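Local coordinates for Tle cognate immunity protein 4 C-terminal domain-containing protein (Pseudomonas aeruginosa PAO1, PDB 4R1D), which binds the lipase effector Tle4 of the H2 type VI secretion system and probably inhibits it, protecting the bacterium from its own toxin, at residues H106-K111 with F147-A152. Numbering follows the deposited sequence.
Sequences HVYRWK and FCIDHA
The backbones of His106 and His151 mark the nearest approach of the two segments, their CA atoms 7.3 Å apart, and the contact is made by side chains, one of them bonded to a backbone carbonyl, not by strand pairing. Segment 147-152 leaves strand 146-149 through a type II beta turn, Ile149 to Ala152, closed by a weak bond from Ala152 N to Ile149 O, 3.3 Å, and a firmer one from Ile149 N to Ala152 O, 2.9 Å. Into this turn reaches Tyr108, from strand 107-115. Its hydroxyl donates to the carbonyl of Asp150, OH to O 2.6 Å, and the bond lies in the carbonyl plane with a C=O...O angle of 154°. The acceptor sits at the ring edge, close to the ring plane. Here a beta hairpin, strands 146-149 and 152-155, turns its tip against a strand of another antiparallel sheet, joining the N-terminal and C-terminal family regions of Tli4. Ala152 CB packs beside the hydroxyl, 3.3 Å from Tyr108 OH, while Ile149 CD1 meets the ring obliquely at Tyr108 CE1, 3.6 Å away, and Leu133 touches all three side chains. Beyond the tyrosine, His151 CB rests over the centre of the His106 imidazole, a CH-pi contact 3.8 Å from CB to the ring centroid. CG of His106 is anti to its carbonyl carbon (chi1 -58°), beside the backbone N; the two imidazoles are inclined by 31°, and the His151 ring also meets Tyr37.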
# COMPACT_ATOMS: atom_id res chain seq x y z
N HIS B 106 5.50 -7.74 -32.96
CA HIS B 106 4.98 -6.88 -31.90
C HIS B 106 6.00 -6.98 -30.78
O HIS B 106 6.59 -8.05 -30.58
CB HIS B 106 3.63 -7.36 -31.36
CG HIS B 106 2.56 -7.45 -32.40
ND1 HIS B 106 2.00 -6.33 -32.99
CD2 HIS B 106 1.95 -8.52 -32.96
CE1 HIS B 106 1.08 -6.71 -33.86
NE2 HIS B 106 1.04 -8.04 -33.87
N VAL B 107 6.18 -5.90 -30.04
CA VAL B 107 7.19 -5.87 -28.98
C VAL B 107 6.58 -5.95 -27.58
O VAL B 107 5.52 -5.40 -27.34
CB VAL B 107 8.01 -4.58 -29.08
CG1 VAL B 107 8.29 -4.02 -27.71
CG2 VAL B 107 9.30 -4.87 -29.79
N TYR B 108 7.27 -6.65 -26.68
CA TYR B 108 6.83 -6.79 -25.30
C TYR B 108 7.98 -6.60 -24.33
O TYR B 108 9.11 -6.97 -24.63
CB TYR B 108 6.20 -8.17 -25.07
CG TYR B 108 5.07 -8.45 -26.02
CD1 TYR B 108 3.75 -8.26 -25.63
CD2 TYR B 108 5.33 -8.85 -27.32
CE1 TYR B 108 2.72 -8.51 -26.51
CE2 TYR B 108 4.32 -9.08 -28.20
CZ TYR B 108 3.01 -8.91 -27.80
OH TYR B 108 2.01 -9.16 -28.71
N ARG B 109 7.66 -6.04 -23.16
CA ARG B 109 8.63 -5.94 -22.08
C ARG B 109 8.18 -6.85 -20.94
O ARG B 109 7.03 -6.81 -20.54
CB ARG B 109 8.73 -4.50 -21.57
CG ARG B 109 9.72 -4.34 -20.45
CD ARG B 109 9.69 -2.93 -19.87
NE ARG B 109 10.91 -2.64 -19.12
CZ ARG B 109 11.12 -1.50 -18.46
NH1 ARG B 109 10.20 -0.55 -18.44
NH2 ARG B 109 12.27 -1.31 -17.81
N TRP B 110 9.09 -7.68 -20.44
CA TRP B 110 8.76 -8.59 -19.36
C TRP B 110 9.89 -8.55 -18.35
O TRP B 110 10.94 -9.17 -18.54
CB TRP B 110 8.55 -10.01 -19.90
CG TRP B 110 8.25 -11.01 -18.82
CD1 TRP B 110 7.31 -10.89 -17.82
CD2 TRP B 110 8.88 -12.28 -18.62
NE1 TRP B 110 7.32 -12.03 -17.02
CE2 TRP B 110 8.28 -12.89 -17.49
CE3 TRP B 110 9.89 -12.97 -19.30
CZ2 TRP B 110 8.65 -14.14 -17.03
CZ3 TRP B 110 10.27 -14.24 -18.83
CH2 TRP B 110 9.64 -14.80 -17.71
N LYS B 111 9.70 -7.77 -17.29
CA LYS B 111 10.79 -7.48 -16.37
C LYS B 111 10.49 -7.98 -14.98
O LYS B 111 9.38 -7.79 -14.47
CB LYS B 111 11.06 -5.97 -16.33
CG LYS B 111 12.14 -5.54 -15.33
CD LYS B 111 12.31 -4.03 -15.30
CE LYS B 111 11.04 -3.35 -14.81
NZ LYS B 111 11.23 -1.88 -14.65
N PHE B 147 -1.39 -19.34 -24.27
CA PHE B 147 -1.87 -18.30 -23.37
C PHE B 147 -1.95 -16.97 -24.13
O PHE B 147 -0.93 -16.40 -24.51
CB PHE B 147 -0.89 -18.20 -22.19
CG PHE B 147 -1.33 -17.26 -21.10
CD1 PHE B 147 -2.16 -17.69 -20.08
CD2 PHE B 147 -0.89 -15.95 -21.10
CE1 PHE B 147 -2.55 -16.81 -19.07
CE2 PHE B 147 -1.28 -15.08 -20.10
CZ PHE B 147 -2.11 -15.51 -19.09
N CYS B 148 -3.17 -16.48 -24.36
CA CYS B 148 -3.36 -15.28 -25.15
C CYS B 148 -3.08 -14.02 -24.37
O CYS B 148 -3.52 -13.88 -23.24
CB CYS B 148 -4.78 -15.22 -25.71
SG CYS B 148 -5.10 -16.38 -27.08
N ILE B 149 -2.34 -13.11 -24.99
CA ILE B 149 -2.10 -11.78 -24.45
C ILE B 149 -2.41 -10.77 -25.57
O ILE B 149 -2.93 -11.16 -26.62
CB ILE B 149 -0.64 -11.64 -23.95
CG1 ILE B 149 0.34 -11.76 -25.12
CG2 ILE B 149 -0.34 -12.73 -22.90
CD1 ILE B 149 1.79 -11.51 -24.74
N ASP B 150 -2.09 -9.49 -25.36
CA ASP B 150 -2.31 -8.49 -26.41
C ASP B 150 -1.58 -8.90 -27.68
O ASP B 150 -0.36 -9.08 -27.65
CB ASP B 150 -1.78 -7.13 -25.99
CG ASP B 150 -2.31 -6.68 -24.66
OD1 ASP B 150 -3.38 -6.04 -24.62
OD2 ASP B 150 -1.65 -6.98 -23.65
N HIS B 151 -2.31 -9.02 -28.78
CA HIS B 151 -1.71 -9.21 -30.11
C HIS B 151 -0.90 -10.49 -30.29
O HIS B 151 -0.21 -10.66 -31.29
CB HIS B 151 -0.81 -8.02 -30.45
CG HIS B 151 -1.51 -6.70 -30.41
ND1 HIS B 151 -2.34 -6.26 -31.42
CD2 HIS B 151 -1.50 -5.71 -29.48
CE1 HIS B 151 -2.81 -5.06 -31.11
NE2 HIS B 151 -2.32 -4.71 -29.94
N ALA B 152 -0.99 -11.41 -29.33
CA ALA B 152 -0.20 -12.62 -29.44
C ALA B 152 -0.69 -13.72 -28.52
O ALA B 152 -1.68 -13.56 -27.81
CB ALA B 152 1.27 -12.30 -29.15